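Local coordinates for protein putative fimbrial subunit (Corynebacterium diphtheriae, PDB 4HSQ) that forms, as the major pilin SpaD, the shaft of a surface pilus probably used in adhesion, this chain holding its domains D2 and D3, at residues K5-A13 against Y21-A29; L38-K49 against N81-L92. All blocks are in the same frame, centred on the assembly; numbering follows the deposited sequence.

Contact 1: residues K5-A13 against Y21-A29; sequences KTEKTVKDA and YTYTIKADA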
loop_
_atom_site.group_PDB
_atom_site.type_symbol
_atom_site.label_atom_id
_atom_site.label_comp_id
_atom_site.label_asym_id
_atom_site.label_seq_id
_atom_site.Cartn_x
_atom_site.Cartn_y
_atom_site.Cartn_z
ATOM N N LYS A 5 -24.436 -1.585 -7.817
ATOM C CA LYS A 5 -23.874 -0.327 -7.336
ATOM C C LYS A 5 -22.418 -0.159 -7.839
ATOM O O LYS A 5 -21.800 -1.135 -8.294
ATOM C CB LYS A 5 -23.976 -0.212 -5.796
ATOM C CG LYS A 5 -22.971 -1.038 -4.985
ATOM C CD LYS A 5 -22.669 -0.365 -3.641
ATOM C CE LYS A 5 -21.611 -1.092 -2.841
ATOM N NZ LYS A 5 -21.322 -0.405 -1.551
ATOM N N THR A 6 -21.902 1.083 -7.782
ATOM C CA THR A 6 -20.550 1.461 -8.235
ATOM C C THR A 6 -19.624 1.316 -7.037
ATOM O O THR A 6 -19.781 2.033 -6.054
ATOM C CB THR A 6 -20.592 2.875 -8.815
ATOM O OG1 THR A 6 -21.781 3.005 -9.590
ATOM C CG2 THR A 6 -19.417 3.178 -9.666
ATOM N N GLU A 7 -18.696 0.356 -7.093
ATOM C CA GLU A 7 -17.885 0.033 -5.933
ATOM C C GLU A 7 -16.419 -0.064 -6.262
ATOM O O GLU A 7 -16.049 -0.570 -7.326
ATOM C CB GLU A 7 -18.353 -1.322 -5.371
ATOM C CG GLU A 7 -17.718 -1.714 -4.037
ATOM C CD GLU A 7 -18.251 -2.948 -3.328
ATOM O OE1 GLU A 7 -19.089 -3.674 -3.914
ATOM O OE2 GLU A 7 -17.820 -3.193 -2.178
ATOM N N LYS A 8 -15.601 0.385 -5.320
ATOM C CA LYS A 8 -14.145 0.248 -5.373
ATOM C C LYS A 8 -13.701 -0.607 -4.180
ATOM O O LYS A 8 -14.183 -0.410 -3.060
ATOM C CB LYS A 8 -13.446 1.617 -5.364
ATOM C CG LYS A 8 -11.913 1.515 -5.524
ATOM C CD LYS A 8 -11.261 2.881 -5.802
ATOM C CE LYS A 8 -9.773 2.678 -5.813
ATOM N NZ LYS A 8 -9.002 3.819 -6.384
ATOM N N THR A 9 -12.729 -1.502 -4.418
ATOM C CA THR A 9 -12.131 -2.319 -3.379
ATOM C C THR A 9 -10.619 -2.227 -3.537
ATOM O O THR A 9 -10.121 -1.876 -4.604
ATOM C CB THR A 9 -12.627 -3.784 -3.419
ATOM O OG1 THR A 9 -12.396 -4.304 -4.720
ATOM C CG2 THR A 9 -14.124 -3.933 -3.047
ATOM N N VAL A 10 -9.899 -2.553 -2.477
ATOM C CA VAL A 10 -8.441 -2.544 -2.486
ATOM C C VAL A 10 -7.965 -3.827 -1.845
ATOM O O VAL A 10 -8.509 -4.266 -0.833
ATOM C CB VAL A 10 -7.818 -1.299 -1.798
ATOM C CG1 VAL A 10 -8.238 -1.174 -0.318
ATOM C CG2 VAL A 10 -6.281 -1.303 -1.916
ATOM N N LYS A 11 -6.992 -4.458 -2.488
ATOM C CA LYS A 11 -6.349 -5.633 -1.944
ATOM C C LYS A 11 -4.903 -5.244 -1.702
ATOM O O LYS A 11 -4.138 -5.142 -2.650
ATOM C CB LYS A 11 -6.456 -6.842 -2.890
ATOM C CG LYS A 11 -6.009 -8.107 -2.184
ATOM C CD LYS A 11 -7.160 -8.621 -1.280
ATOM C CE LYS A 11 -6.766 -9.798 -0.417
ATOM N NZ LYS A 11 -5.605 -9.482 0.485
ATOM N N ASP A 12 -4.560 -4.957 -0.446
ATOM C CA ASP A 12 -3.235 -4.455 -0.084
ATOM C C ASP A 12 -2.618 -5.155 1.138
ATOM O O ASP A 12 -1.512 -4.769 1.528
ATOM C CB ASP A 12 -3.339 -2.939 0.224
ATOM C CG ASP A 12 -4.316 -2.559 1.349
ATOM O OD1 ASP A 12 -4.456 -3.334 2.313
ATOM O OD2 ASP A 12 -4.914 -1.480 1.269
ATOM N N ALA A 13 -3.312 -6.133 1.771
ATOM C CA ALA A 13 -2.767 -6.767 2.998
ATOM C C ALA A 13 -1.320 -7.237 2.822
ATOM O O ALA A 13 -0.958 -7.870 1.817
ATOM C CB ALA A 13 -3.637 -7.928 3.474
ATOM N N TYR A 21 0.189 -3.795 -5.362
ATOM C CA TYR A 21 -1.122 -4.149 -4.797
ATOM C C TYR A 21 -2.180 -3.737 -5.796
ATOM O O TYR A 21 -1.845 -3.108 -6.797
ATOM C CB TYR A 21 -1.354 -3.613 -3.383
ATOM C CG TYR A 21 -1.564 -2.122 -3.247
ATOM C CD1 TYR A 21 -2.843 -1.568 -3.339
ATOM C CD2 TYR A 21 -0.511 -1.279 -2.910
ATOM C CE1 TYR A 21 -3.056 -0.206 -3.144
ATOM C CE2 TYR A 21 -0.711 0.090 -2.722
ATOM C CZ TYR A 21 -1.987 0.619 -2.834
ATOM O OH TYR A 21 -2.216 1.962 -2.663
ATOM N N THR A 22 -3.426 -4.132 -5.568
ATOM C CA THR A 22 -4.439 -3.878 -6.567
ATOM C C THR A 22 -5.651 -3.165 -6.049
ATOM O O THR A 22 -5.957 -3.197 -4.852
ATOM C CB THR A 22 -4.914 -5.213 -7.243
ATOM O OG1 THR A 22 -5.470 -6.097 -6.268
ATOM C CG2 THR A 22 -3.806 -5.924 -8.038
ATOM N N TYR A 23 -6.302 -2.462 -6.985
ATOM C CA TYR A 23 -7.613 -1.870 -6.833
ATOM C C TYR A 23 -8.551 -2.580 -7.753
ATOM O O TYR A 23 -8.157 -2.926 -8.872
ATOM C CB TYR A 23 -7.642 -0.372 -7.154
ATOM C CG TYR A 23 -6.894 0.457 -6.140
ATOM C CD1 TYR A 23 -7.374 0.606 -4.838
ATOM C CD2 TYR A 23 -5.752 1.165 -6.501
ATOM C CE1 TYR A 23 -6.712 1.418 -3.912
ATOM C CE2 TYR A 23 -5.068 1.957 -5.574
ATOM C CZ TYR A 23 -5.563 2.091 -4.292
ATOM O OH TYR A 23 -4.888 2.869 -3.394
ATOM N N THR A 24 -9.815 -2.696 -7.347
ATOM C CA THR A 24 -10.831 -3.247 -8.239
ATOM C C THR A 24 -12.014 -2.273 -8.265
ATOM O O THR A 24 -12.440 -1.790 -7.211
ATOM C CB THR A 24 -11.255 -4.690 -7.854
ATOM O OG1 THR A 24 -10.137 -5.562 -8.088
ATOM C CG2 THR A 24 -12.452 -5.190 -8.708
ATOM N N ILE A 25 -12.517 -1.988 -9.468
ATOM C CA ILE A 25 -13.672 -1.094 -9.670
ATOM C C ILE A 25 -14.755 -1.924 -10.317
ATOM O O ILE A 25 -14.540 -2.520 -11.385
ATOM C CB ILE A 25 -13.325 0.182 -10.486
ATOM C CG1 ILE A 25 -12.159 0.974 -9.807
ATOM C CG2 ILE A 25 -14.589 1.085 -10.652
ATOM C CD1 ILE A 25 -11.353 1.784 -10.824
ATOM N N LYS A 26 -15.919 -1.967 -9.666
ATOM C CA LYS A 26 -17.078 -2.730 -10.153
ATOM C C LYS A 26 -18.248 -1.783 -10.339
ATOM O O LYS A 26 -18.489 -0.884 -9.510
ATOM C CB LYS A 26 -17.447 -3.880 -9.198
ATOM C CG LYS A 26 -16.382 -4.985 -9.180
ATOM C CD LYS A 26 -16.888 -6.310 -8.616
ATOM C CE LYS A 26 -15.764 -7.303 -8.363
ATOM N NZ LYS A 26 -15.163 -7.847 -9.621
ATOM N N ALA A 27 -18.951 -1.959 -11.449
ATOM C CA ALA A 27 -20.079 -1.103 -11.786
ATOM C C ALA A 27 -20.997 -1.809 -12.750
ATOM O O ALA A 27 -20.533 -2.574 -13.592
ATOM C CB ALA A 27 -19.574 0.191 -12.415
ATOM N N ASP A 28 -22.287 -1.510 -12.680
ATOM C CA ASP A 28 -23.208 -2.093 -13.626
ATOM C C ASP A 28 -23.222 -1.284 -14.900
ATOM O O ASP A 28 -23.237 -0.054 -14.857
ATOM C CB ASP A 28 -24.628 -2.171 -13.043
ATOM C CG ASP A 28 -24.733 -3.061 -11.824
ATOM O OD1 ASP A 28 -24.349 -4.245 -11.921
ATOM O OD2 ASP A 28 -25.190 -2.571 -10.771
ATOM N N ALA A 29 -23.210 -1.978 -16.043
ATOM C CA ALA A 29 -23.386 -1.319 -17.313
ATOM C C ALA A 29 -24.876 -0.960 -17.416
ATOM O O ALA A 29 -25.695 -1.608 -16.737
ATOM C CB ALA A 29 -22.977 -2.251 -18.444
HETATM O O HOH W 1 -23.045 0.542 -10.896
HETATM O O HOH W 2 -14.855 -3.456 -6.372
#

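Contact 2: residues L38-K49 against N81-L92; sequences LTAFRFEDELDK and NKLVVTLTDEGL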
loop_
_atom_site.group_PDB
_atom_site.type_symbol
_atom_site.label_atom_id
_atom_site.label_comp_id
_atom_site.label_asym_id
_atom_site.label_seq_id
_atom_site.Cartn_x
_atom_site.Cartn_y
_atom_site.Cartn_z
ATOM N N LEU A 38 -24.129 -0.044 -26.752
ATOM C CA LEU A 38 -23.406 0.812 -25.819
ATOM C C LEU A 38 -22.383 1.532 -26.665
ATOM O O LEU A 38 -21.623 0.866 -27.369
ATOM C CB LEU A 38 -22.784 -0.056 -24.718
ATOM C CG LEU A 38 -22.020 0.622 -23.607
ATOM C CD1 LEU A 38 -22.907 1.562 -22.777
ATOM C CD2 LEU A 38 -21.339 -0.424 -22.717
ATOM N N THR A 39 -22.431 2.875 -26.698
ATOM C CA THR A 39 -21.555 3.653 -27.580
ATOM C C THR A 39 -20.314 4.196 -26.863
ATOM O O THR A 39 -19.359 4.578 -27.534
ATOM C CB THR A 39 -22.322 4.799 -28.263
ATOM O OG1 THR A 39 -22.756 5.746 -27.281
ATOM C CG2 THR A 39 -23.493 4.296 -29.131
ATOM N N ALA A 40 -20.328 4.249 -25.519
ATOM C CA ALA A 40 -19.171 4.704 -24.742
ATOM C C ALA A 40 -19.233 4.175 -23.328
ATOM O O ALA A 40 -20.289 4.146 -22.712
ATOM C CB ALA A 40 -19.082 6.229 -24.727
ATOM N N PHE A 41 -18.088 3.741 -22.811
ATOM C CA PHE A 41 -17.940 3.278 -21.437
ATOM C C PHE A 41 -16.487 3.425 -21.047
ATOM O O PHE A 41 -15.620 2.938 -21.769
ATOM C CB PHE A 41 -18.382 1.807 -21.270
ATOM C CG PHE A 41 -18.541 1.396 -19.826
ATOM C CD1 PHE A 41 -17.433 1.071 -19.051
ATOM C CD2 PHE A 41 -19.792 1.371 -19.229
ATOM C CE1 PHE A 41 -17.574 0.736 -17.704
ATOM C CE2 PHE A 41 -19.935 1.035 -17.878
ATOM C CZ PHE A 41 -18.824 0.716 -17.128
ATOM N N ARG A 42 -16.211 4.085 -19.923
ATOM C CA ARG A 42 -14.837 4.193 -19.436
ATOM C C ARG A 42 -14.783 4.254 -17.904
ATOM O O ARG A 42 -15.770 4.579 -17.247
ATOM C CB ARG A 42 -14.096 5.398 -20.057
ATOM C CG ARG A 42 -14.528 6.788 -19.538
ATOM C CD ARG A 42 -13.877 7.880 -20.367
ATOM N NE ARG A 42 -14.095 9.209 -19.786
ATOM C CZ ARG A 42 -15.055 10.049 -20.163
ATOM N NH1 ARG A 42 -15.919 9.700 -21.110
ATOM N NH2 ARG A 42 -15.166 11.239 -19.589
ATOM N N PHE A 43 -13.625 3.886 -17.352
ATOM C CA PHE A 43 -13.317 4.026 -15.940
ATOM C C PHE A 43 -12.319 5.114 -15.821
ATOM O O PHE A 43 -11.378 5.147 -16.608
ATOM C CB PHE A 43 -12.710 2.725 -15.348
ATOM C CG PHE A 43 -13.443 1.440 -15.606
ATOM C CD1 PHE A 43 -14.194 0.837 -14.603
ATOM C CD2 PHE A 43 -13.301 0.768 -16.823
ATOM C CE1 PHE A 43 -14.828 -0.396 -14.820
ATOM C CE2 PHE A 43 -13.926 -0.471 -17.036
ATOM C CZ PHE A 43 -14.671 -1.050 -16.025
ATOM N N GLU A 44 -12.451 5.965 -14.796
ATOM C CA GLU A 44 -11.481 7.017 -14.526
ATOM C C GLU A 44 -11.088 6.932 -13.086
ATOM O O GLU A 44 -11.937 6.644 -12.253
ATOM C CB GLU A 44 -12.038 8.410 -14.870
ATOM C CG GLU A 44 -12.030 8.642 -16.367
ATOM C CD GLU A 44 -12.264 10.066 -16.824
ATOM O OE1 GLU A 44 -12.337 10.967 -15.960
ATOM O OE2 GLU A 44 -12.383 10.276 -18.051
ATOM N N ASP A 45 -9.802 7.128 -12.787
ATOM C CA ASP A 45 -9.338 7.056 -11.408
ATOM C C ASP A 45 -8.140 7.964 -11.216
ATOM O O ASP A 45 -7.072 7.735 -11.812
ATOM C CB ASP A 45 -8.994 5.594 -11.033
ATOM C CG ASP A 45 -8.792 5.363 -9.540
ATOM O OD1 ASP A 45 -8.179 6.224 -8.888
ATOM O OD2 ASP A 45 -9.095 4.243 -9.065
ATOM N N GLU A 46 -8.330 9.003 -10.381
ATOM C CA GLU A 46 -7.292 9.978 -10.018
ATOM C C GLU A 46 -6.442 9.352 -8.962
ATOM O O GLU A 46 -6.838 9.245 -7.794
ATOM C CB GLU A 46 -7.907 11.292 -9.504
ATOM C CG GLU A 46 -8.665 12.074 -10.566
ATOM C CD GLU A 46 -9.276 13.351 -10.024
ATOM O OE1 GLU A 46 -8.510 14.289 -9.706
ATOM O OE2 GLU A 46 -10.519 13.395 -9.871
ATOM N N LEU A 47 -5.309 8.848 -9.375
ATOM C CA LEU A 47 -4.466 8.159 -8.424
ATOM C C LEU A 47 -3.698 9.125 -7.587
ATOM O O LEU A 47 -3.157 10.111 -8.103
ATOM C CB LEU A 47 -3.491 7.229 -9.155
ATOM C CG LEU A 47 -4.140 6.135 -10.007
ATOM C CD1 LEU A 47 -3.073 5.377 -10.769
ATOM C CD2 LEU A 47 -4.980 5.177 -9.133
ATOM N N ASP A 48 -3.625 8.830 -6.291
ATOM C CA ASP A 48 -2.813 9.612 -5.353
ATOM C C ASP A 48 -1.400 9.704 -5.947
ATOM O O ASP A 48 -0.898 8.733 -6.539
ATOM C CB ASP A 48 -2.814 8.951 -3.959
ATOM C CG ASP A 48 -2.028 9.726 -2.922
ATOM O OD1 ASP A 48 -2.657 10.329 -2.033
ATOM O OD2 ASP A 48 -0.782 9.736 -3.005
ATOM N N LYS A 49 -0.785 10.892 -5.830
ATOM C CA LYS A 49 0.532 11.183 -6.402
ATOM C C LYS A 49 1.652 10.264 -5.874
ATOM O O LYS A 49 2.660 10.103 -6.547
ATOM C CB LYS A 49 0.900 12.659 -6.195
ATOM C CG LYS A 49 -0.001 13.655 -6.970
ATOM C CD LYS A 49 0.040 13.558 -8.514
ATOM C CE LYS A 49 1.093 14.434 -9.153
ATOM N NZ LYS A 49 1.104 14.293 -10.634
ATOM N N ASN A 81 -1.349 11.710 -13.038
ATOM C CA ASN A 81 -1.592 10.447 -12.324
ATOM C C ASN A 81 -3.055 10.006 -12.416
ATOM O O ASN A 81 -3.488 9.133 -11.658
ATOM C CB ASN A 81 -1.103 10.463 -10.854
ATOM C CG ASN A 81 -0.246 9.255 -10.603
ATOM O OD1 ASN A 81 0.357 8.713 -11.536
ATOM N ND2 ASN A 81 -0.198 8.769 -9.370
ATOM N N LYS A 82 -3.792 10.543 -13.384
ATOM C CA LYS A 82 -5.154 10.066 -13.589
ATOM C C LYS A 82 -5.100 8.868 -14.545
ATOM O O LYS A 82 -4.506 8.960 -15.621
ATOM C CB LYS A 82 -6.085 11.175 -14.131
ATOM C CG LYS A 82 -7.548 10.716 -14.192
ATOM C CD LYS A 82 -8.510 11.839 -14.534
ATOM C CE LYS A 82 -8.845 11.913 -15.999
ATOM N NZ LYS A 82 -10.019 12.794 -16.233
ATOM N N LEU A 83 -5.691 7.741 -14.135
ATOM C CA LEU A 83 -5.816 6.541 -14.965
ATOM C C LEU A 83 -7.150 6.582 -15.711
ATOM O O LEU A 83 -8.185 6.855 -15.104
ATOM C CB LEU A 83 -5.758 5.250 -14.100
ATOM C CG LEU A 83 -6.019 3.917 -14.843
ATOM C CD1 LEU A 83 -4.898 3.628 -15.830
ATOM C CD2 LEU A 83 -6.158 2.745 -13.835
ATOM N N VAL A 84 -7.131 6.313 -17.020
ATOM C CA VAL A 84 -8.366 6.249 -17.812
ATOM C C VAL A 84 -8.330 4.948 -18.606
ATOM O O VAL A 84 -7.410 4.747 -19.394
ATOM C CB VAL A 84 -8.566 7.483 -18.751
ATOM C CG1 VAL A 84 -9.908 7.394 -19.475
ATOM C CG2 VAL A 84 -8.475 8.800 -17.980
ATOM N N VAL A 85 -9.321 4.082 -18.396
ATOM C CA VAL A 85 -9.463 2.811 -19.121
ATOM C C VAL A 85 -10.730 2.945 -19.933
ATOM O O VAL A 85 -11.806 3.029 -19.351
ATOM C CB VAL A 85 -9.480 1.579 -18.176
ATOM C CG1 VAL A 85 -9.642 0.295 -18.986
ATOM C CG2 VAL A 85 -8.211 1.540 -17.320
ATOM N N THR A 86 -10.599 3.041 -21.263
ATOM C CA THR A 86 -11.725 3.311 -22.171
ATOM C C THR A 86 -12.025 2.117 -23.030
ATOM O O THR A 86 -11.128 1.624 -23.698
ATOM C CB THR A 86 -11.377 4.515 -23.056
ATOM O OG1 THR A 86 -10.943 5.603 -22.241
ATOM C CG2 THR A 86 -12.549 4.969 -23.932
ATOM N N LEU A 87 -13.283 1.677 -23.072
ATOM C CA LEU A 87 -13.610 0.564 -23.957
ATOM C C LEU A 87 -13.544 1.048 -25.382
ATOM O O LEU A 87 -13.936 2.190 -25.673
ATOM C CB LEU A 87 -14.983 -0.069 -23.670
ATOM C CG LEU A 87 -15.254 -0.568 -22.250
ATOM C CD1 LEU A 87 -16.513 -1.406 -22.242
ATOM C CD2 LEU A 87 -14.085 -1.400 -21.697
ATOM N N THR A 88 -12.975 0.209 -26.256
ATOM C CA THR A 88 -12.877 0.514 -27.685
ATOM C C THR A 88 -14.187 0.098 -28.349
ATOM O O THR A 88 -15.003 -0.541 -27.687
ATOM C CB THR A 88 -11.686 -0.251 -28.299
ATOM O OG1 THR A 88 -11.931 -1.650 -28.178
ATOM C CG2 THR A 88 -10.364 0.101 -27.656
ATOM N N ASP A 89 -14.342 0.327 -29.669
ATOM C CA ASP A 89 -15.545 -0.159 -30.356
ATOM C C ASP A 89 -15.628 -1.706 -30.308
ATOM O O ASP A 89 -16.720 -2.223 -30.092
ATOM C CB ASP A 89 -15.633 0.369 -31.789
ATOM C CG ASP A 89 -15.981 1.851 -31.874
ATOM O OD1 ASP A 89 -16.569 2.390 -30.899
ATOM O OD2 ASP A 89 -15.661 2.478 -32.909
ATOM N N GLU A 90 -14.490 -2.434 -30.402
ATOM C CA GLU A 90 -14.507 -3.907 -30.284
ATOM C C GLU A 90 -14.907 -4.349 -28.864
ATOM O O GLU A 90 -15.673 -5.302 -28.711
ATOM C CB GLU A 90 -13.150 -4.518 -30.642
ATOM C CG GLU A 90 -12.793 -4.411 -32.111
ATOM C CD GLU A 90 -11.310 -4.440 -32.418
ATOM O OE1 GLU A 90 -10.528 -4.931 -31.571
ATOM O OE2 GLU A 90 -10.927 -3.977 -33.518
ATOM N N GLY A 91 -14.393 -3.647 -27.847
ATOM C CA GLY A 91 -14.735 -3.912 -26.453
ATOM C C GLY A 91 -16.193 -3.664 -26.124
ATOM O O GLY A 91 -16.821 -4.466 -25.424
ATOM N N LEU A 92 -16.742 -2.561 -26.651
ATOM C CA LEU A 92 -18.159 -2.216 -26.454
ATOM C C LEU A 92 -19.090 -3.279 -27.077
ATOM O O LEU A 92 -20.130 -3.566 -26.494
ATOM C CB LEU A 92 -18.466 -0.827 -27.009
ATOM C CG LEU A 92 -17.797 0.370 -26.322
ATOM C CD1 LEU A 92 -17.828 1.577 -27.235
ATOM C CD2 LEU A 92 -18.419 0.666 -24.953
HETATM O O HOH W 3 -19.048 3.976 -30.212
HETATM O O HOH W 4 -15.884 4.025 -24.833
#

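Contact 1: residues K5-A13 against Y21-A29
A β-hairpin at the edge of the D2 domain pairs strand 7-11 with strand 20-28, and on one face of it Lys8 reaches over the ring of Tyr23. The strands run antiparallel. Three hydrogen-bonded pairs, Glu7 with Lys26, Thr9 with Thr24 and Lys11 with Thr22, hold the backbones together. The bonds are nearly straight: Glu7 N to Lys26 O is 2.7 Å, with 172° at the hydrogen. The side chains of Lys8, Val10, Tyr23 and Ile25 turn to the buried face. Lys8 is fully extended, with CG anti to the backbone N (chi1 -176°), and this carries its end across to the next residue pair. Its CE lies 3.3 Å from Tyr23 CD1. Its NZ stands 3.9 Å from the ring centroid of Tyr23, almost on the ring normal. Val10 lies alongside the same ring, with CG2 3.4 Å from Tyr23 CE1. CG2 also reaches Tyr21 CE1 at 3.6 Å. The two tyrosines are joined at their ends, Tyr21 OH donating to Tyr23 OH over 2.9 Å. Asp12 CB rests over one face of the Tyr21 ring. On the other face of the hairpin, the side chains of Thr9 and Thr24 lie side by side, with Thr9 OG1 3.4 Å from Thr24 CB, and one water joins Thr9 OG1 to Thr24 O. Strand 100-109 continues the sheet beyond strand 20-28. Lys8 NZ is covalently linked to Asn120 CG, which is the Lys-Asn isopeptide bond of a CnaA-type pilin domain, and it also hydrogen-bonds Asp45. A linked NZ is an amide nitrogen, so its place over Tyr23 is best read as an amide-aromatic contact, and the first strand is tied to strand 117-127 by chemistry as well as by hydrogen bonds.

Contact 2: residues L38-K49 against N81-L92
Glu44 and Lys82 meet across an antiparallel strand pair, 41-46 with 82-87, in the second sheet of the D2 β-sandwich. Lys82 NZ forms a salt bridge with Glu44 OE1 at 3.0 Å, coming from well above the carboxylate plane. The other oxygen, Glu44 OE2, takes Arg42 NE at 2.7 Å, with the acceptor close to the guanidinium plane. The carboxylate is therefore gripped at both oxygens, and the two cations probably steady its charge. Arg42 CG sits between its backbone N and carbonyl carbon (chi1 73°), from where the chain runs extended past Val84 to Glu44. The CG of Glu44 packs alongside the methyls of Val84. The opposite face is largely apolar, although it also carries Asp45, which bonds Lys8 of the facing sheet. Phe43 CD2 lies 4.1 Å from Val85 CB, and the edge of the Phe43 ring is near Val85 O. Phe41 CB meets both Leu87 CD1 at 3.8 Å and Leu92 CD2 at 3.9 Å. Phe41 CE1 also lies over the rim of the Phe43 ring. Leu92 belongs to the short helix that follows strand 82-87, and it crosses Leu38 at about a right angle. Thr88 caps the start of this helix, its OG1 accepting from Gly91 N. Strand 117-127 pairs with the other side of strand 41-46, and strand 71-73 pairs with strand 82-87. Met101 and Leu103 of the facing sheet cover Phe41 and Phe43. At the far end, Asn81 binds the backbone of Leu47 and Asp48. Its backbone O accepts from Leu47 N at 2.9 Å. Its ND2 donates to Leu51 O and to Asp48 O, the latter at 2.9 Å, with Asp48 O in the Asn81 amide plane and ND2 above the Asp48 carbonyl plane.

Contacts 1 and 2 lie in opposing sheets of the D2 domain, with centres about 14 Å apart, and strand 20-28 of the first is followed in the chain by strand 41-46 of the second. They meet at the isopeptide site. Lys8 NZ, joined to Asn120, lies 2.7 Å from Asp45 OD2. The position of Asp45 is consistent with the acid that promotes isopeptide formation in related pilin domains. Ile25 packs beside it: its CD1 is 3.8 Å from Asp45 OD2 and its CG2 is 4.0 Å from Phe43 CD1. The calcium ion, bound by Ile251, Glu253, Asp260, Asp261 and Thr264, lies away from both contacts.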